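NeuRonal IgCAM-5 (Caenorhabditis elegans, PDB 6ON6) is a neural wiring receptor of the immunoglobulin superfamily that acts in cell adhesion, its first Ig domain, seen here, pairing with itself. Local coordinates at the interface of chains A and B. Numbering follows the deposited sequence. Chains: chain A/B, NeuRonal IgCAM-5.

Contact 1: the interface of chains A and B. Residues chain A 37, 52, 95-96, 98; chain B 57-58.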
# COMPACT_ATOMS: atom_id res chain seq x y z
N MET A 37 4.43 -12.11 0.97
CA MET A 37 4.72 -10.96 0.13
C MET A 37 5.17 -9.78 0.98
O MET A 37 4.62 -9.54 2.05
CB MET A 37 3.45 -10.55 -0.62
CG MET A 37 2.98 -11.57 -1.61
SD MET A 37 4.01 -11.58 -3.08
CE MET A 37 5.06 -12.99 -2.77
N PHE A 52 5.57 -3.65 -4.43
CA PHE A 52 4.88 -4.88 -4.07
C PHE A 52 5.71 -6.05 -4.56
O PHE A 52 6.06 -6.10 -5.74
CB PHE A 52 3.48 -4.94 -4.70
CG PHE A 52 2.74 -6.18 -4.33
CD1 PHE A 52 2.14 -6.32 -3.09
CD2 PHE A 52 2.71 -7.25 -5.19
CE1 PHE A 52 1.49 -7.48 -2.73
CE2 PHE A 52 2.06 -8.43 -4.83
CZ PHE A 52 1.46 -8.54 -3.60
N ILE A 95 4.63 -7.29 5.68
CA ILE A 95 4.52 -8.63 5.14
C ILE A 95 3.13 -9.15 5.42
O ILE A 95 2.57 -8.84 6.48
CB ILE A 95 5.52 -9.54 5.88
CG1 ILE A 95 6.89 -8.85 5.97
CG2 ILE A 95 5.64 -10.82 5.13
CD1 ILE A 95 7.82 -9.46 7.01
N ASN A 96 2.54 -9.85 4.44
CA ASN A 96 1.15 -10.31 4.54
C ASN A 96 0.94 -11.52 5.42
O ASN A 96 0.20 -12.44 5.05
CB ASN A 96 0.52 -10.55 3.17
CG ASN A 96 1.21 -11.63 2.41
OD1 ASN A 96 2.29 -12.09 2.80
ND2 ASN A 96 0.60 -12.06 1.31
N GLU A 98 -0.48 -13.16 9.04
CA GLU A 98 -1.61 -13.02 9.94
C GLU A 98 -1.10 -13.54 11.27
O GLU A 98 -0.87 -14.76 11.42
CB GLU A 98 -2.82 -13.83 9.45
CG GLU A 98 -3.41 -13.18 8.20
CD GLU A 98 -4.28 -14.08 7.36
OE1 GLU A 98 -4.70 -15.16 7.86
OE2 GLU A 98 -4.51 -13.69 6.17
N PHE B 57 -4.31 -8.73 -0.15
CA PHE B 57 -2.98 -8.90 0.44
C PHE B 57 -2.99 -10.00 1.49
O PHE B 57 -2.13 -10.88 1.50
CB PHE B 57 -2.54 -7.56 1.03
CG PHE B 57 -1.09 -7.49 1.44
CD1 PHE B 57 -0.07 -7.87 0.56
CD2 PHE B 57 -0.75 -6.90 2.64
CE1 PHE B 57 1.27 -7.73 0.92
CE2 PHE B 57 0.61 -6.76 3.02
CZ PHE B 57 1.61 -7.17 2.15
N ARG B 58 -3.98 -9.97 2.37
CA ARG B 58 -4.07 -10.90 3.50
C ARG B 58 -5.49 -10.83 4.02
O ARG B 58 -6.28 -9.98 3.59
CB ARG B 58 -3.11 -10.45 4.59
CG ARG B 58 -3.24 -8.97 4.87
CD ARG B 58 -2.12 -8.44 5.75
NE ARG B 58 -2.16 -9.06 7.06
CZ ARG B 58 -2.87 -8.61 8.09
NH1 ARG B 58 -2.82 -9.26 9.23
NH2 ARG B 58 -3.59 -7.49 7.98
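A:Asn96 meets B:Phe57 twice, through its CB methylene against the phenyl face and through its amide against the backbone carbonyl. At the root of the side chain, CB of A:Asn96 sits over the middle of the B:Phe57 ring, 3.5 Å from the centroid, as a CH-pi contact. CG stands between the backbone N and the carbonyl carbon (chi1 62°), a crowded position that turns the amide toward the start of the partner loop while CB keeps the ring face. CG of A:Asn96 itself lies 3.5 Å from the backbone O of B:Phe57, the oxygen that ND2 binds. The amide plane is tilted 31° from the ring, whose face is met by CB and not by the amide. At the tip, ND2 gives a hydrogen bond to the backbone O of B:Phe57 at 3.0 Å, nearly in line with its C=O (158° at the oxygen), in the carbonyl plane and near the amide plane. OD1 turns back into its own chain and accepts a hydrogen bond from the backbone N-H of A:Met37 at 2.8 Å, the donor lying above the carbonyl plane and off the lone pairs. Held at both tip atoms, the amide is fixed in rotation and its ND2 stays pointed at the partner. One edge of the same ring, CE1 of B:Phe57, meets CE1 of A:Phe52 (3.7 Å), with CD1 of B:Phe57 at the edge of the A:Phe52 ring and in its plane. CB of A:Met37 touches the same CE1 of B:Phe57 at 3.9 Å. On the other flank, CB of B:Arg58 packs on CB of A:Asn96. A:Glu98 slides past B:Arg58 with carboxylate OE2 5.3 Å from guanidinium NE, too far for a salt bridge. The site seats an aromatic side chain of one Ig domain beside strands 48-52 and 89-95 of the other and pins its backbone, anchoring an outer part of the homodimer interface.

Contact 2: the interface of chains A and B. Residues chain A 41-43, 47, 92, 94; chain B 41-42, 46-49.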
# COMPACT_ATOMS: atom_id res chain seq x y z
N VAL A 41 5.45 0.94 1.86
CA VAL A 41 4.40 1.95 1.80
C VAL A 41 4.92 3.22 2.47
O VAL A 41 5.76 3.17 3.36
CB VAL A 41 3.13 1.39 2.49
CG1 VAL A 41 2.04 2.37 2.51
CG2 VAL A 41 2.61 0.14 1.78
N LYS A 42 4.47 4.38 2.00
CA LYS A 42 4.73 5.64 2.68
C LYS A 42 3.46 6.07 3.39
O LYS A 42 2.39 6.14 2.76
CB LYS A 42 5.11 6.75 1.69
CG LYS A 42 5.75 7.89 2.46
CD LYS A 42 5.81 9.14 1.69
CE LYS A 42 6.31 10.22 2.61
NZ LYS A 42 6.19 11.49 1.93
N ALA A 43 3.59 6.49 4.64
CA ALA A 43 2.45 7.00 5.38
C ALA A 43 2.20 8.44 4.94
O ALA A 43 3.11 9.27 4.93
CB ALA A 43 2.68 6.96 6.89
N PRO A 47 -2.04 7.31 1.81
CA PRO A 47 -0.75 6.63 1.74
C PRO A 47 -0.45 6.26 0.31
O PRO A 47 -1.30 6.35 -0.59
CB PRO A 47 -0.95 5.38 2.59
CG PRO A 47 -2.41 5.19 2.69
CD PRO A 47 -3.06 6.51 2.51
N SER A 92 7.31 2.28 5.63
CA SER A 92 7.16 1.01 6.32
C SER A 92 7.31 -0.15 5.34
O SER A 92 6.97 -0.06 4.16
CB SER A 92 5.85 1.04 7.13
OG SER A 92 4.77 0.90 6.26
N GLN A 94 5.96 -4.06 5.01
CA GLN A 94 4.93 -4.88 5.63
C GLN A 94 4.82 -6.20 4.90
O GLN A 94 5.02 -6.27 3.68
CB GLN A 94 3.63 -4.10 5.74
CG GLN A 94 2.99 -3.78 4.49
CD GLN A 94 1.84 -2.79 4.70
OE1 GLN A 94 2.04 -1.65 5.14
NE2 GLN A 94 0.63 -3.25 4.46
N VAL B 41 -5.77 0.72 -0.36
CA VAL B 41 -4.98 0.97 0.83
C VAL B 41 -5.88 1.61 1.89
O VAL B 41 -6.85 2.29 1.57
CB VAL B 41 -3.77 1.86 0.45
CG1 VAL B 41 -2.95 2.19 1.61
CG2 VAL B 41 -2.88 1.19 -0.58
N LYS B 42 -5.61 1.33 3.16
CA LYS B 42 -6.26 2.04 4.25
C LYS B 42 -5.27 3.03 4.83
O LYS B 42 -4.14 2.65 5.18
CB LYS B 42 -6.67 1.08 5.38
CG LYS B 42 -7.67 1.78 6.28
CD LYS B 42 -7.85 1.12 7.58
CE LYS B 42 -8.73 1.99 8.41
NZ LYS B 42 -8.77 1.45 9.76
N PRO B 46 0.93 2.58 10.88
CA PRO B 46 1.22 2.76 9.45
C PRO B 46 0.04 2.33 8.55
O PRO B 46 -0.86 1.61 9.01
CB PRO B 46 2.41 1.83 9.22
CG PRO B 46 2.26 0.76 10.29
CD PRO B 46 1.67 1.44 11.47
N PRO B 47 0.03 2.78 7.30
CA PRO B 47 -1.04 2.38 6.39
C PRO B 47 -0.97 0.89 6.15
O PRO B 47 -0.00 0.21 6.51
CB PRO B 47 -0.75 3.15 5.10
CG PRO B 47 0.68 3.54 5.20
CD PRO B 47 1.05 3.61 6.63
N ARG B 48 -2.06 0.37 5.58
CA ARG B 48 -2.17 -1.05 5.33
C ARG B 48 -2.52 -1.24 3.87
O ARG B 48 -3.54 -0.73 3.41
CB ARG B 48 -3.28 -1.63 6.18
CG ARG B 48 -2.97 -1.59 7.66
CD ARG B 48 -1.70 -2.34 7.99
NE ARG B 48 -1.54 -2.45 9.43
CZ ARG B 48 -2.13 -3.38 10.19
NH1 ARG B 48 -2.92 -4.29 9.63
NH2 ARG B 48 -1.93 -3.40 11.50
N LEU B 49 -1.67 -1.96 3.15
CA LEU B 49 -2.08 -2.46 1.85
C LEU B 49 -3.19 -3.49 2.03
O LEU B 49 -3.07 -4.44 2.83
CB LEU B 49 -0.88 -3.07 1.12
CG LEU B 49 -1.17 -3.66 -0.27
CD1 LEU B 49 -1.59 -2.56 -1.25
CD2 LEU B 49 0.05 -4.42 -0.81
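B:Pro47 packs its ring against A:Val41, A:Ala43 and its own counterpart A:Pro47, forming the apolar centre of the patch. CG of B:Pro47 meets the CG1 methyl of A:Val41 at 3.2 Å, and CG of A:Pro47 meets CG1 of B:Val41 at the same spacing, both tighter than usual van der Waals contact. In each valine CG1 is anti to the backbone N (chi1 178°), which points this branch at the proline across the interface. The two prolines slide past each other in opposite directions, with CB of A:Pro47 3.4 Å from CB of B:Pro47, close to the two-fold axis. CD of B:Pro47 rests on the A:Ala43 methyl, CB, at 3.7 Å. Beside this cluster B:Pro46, reached through a cis peptide bond, offers its CB to the hydroxyl OG of A:Ser92 at 3.9 Å, a contact of van der Waals kind. A:Gln94 makes polar contacts in this patch; its chain runs extended beyond CG to bring the amide alongside the partner backbone. As modelled, OE1 lies 3.1 Å from the carbonyl O of B:Pro47, acceptor against acceptor, and NE2 lies 2.9 Å from the amide N of B:Leu49, donor against donor. Exchanging the amide O and N would match both pairs, so the modelled orientation is doubtful and the terminal group probably grips the backbone by two hydrogen bonds, one to the carbonyl and one from the N-H. An alanine in place of A:Gln94 would probably leave the B:Pro47 carbonyl and the B:Leu49 N-H without these mates and open a gap beside B:Leu49 CB. The patch joins the sheets of strands 38-42, 48-52 and 89-95 (probably C, C' and F of the Ig fold) about the symmetry axis, closing the centre of the homodimer with interlocked proline and valine side chains and a side-chain amide that, once flipped, probably bonds to the partner's main chain.

The C-alpha centres of contact 1 and contact 2 lie about 12 Å apart on the same face of the Ig domain. Strand 89-95 joins them: it bears the serine and glutamine of contact 2 and leads directly into the asparagine of contact 1. Strand 48-52 likewise serves both: its start in chain B lies in contact 2 and its last residue in chain A in contact 1, so by symmetry each chain uses both. Contact 2 straddles the two-fold axis, while contact 1 lies farther out and recurs with the chains exchanged. A central apolar patch flanked by two aromatic anchors would favour one mutual orientation of the domains.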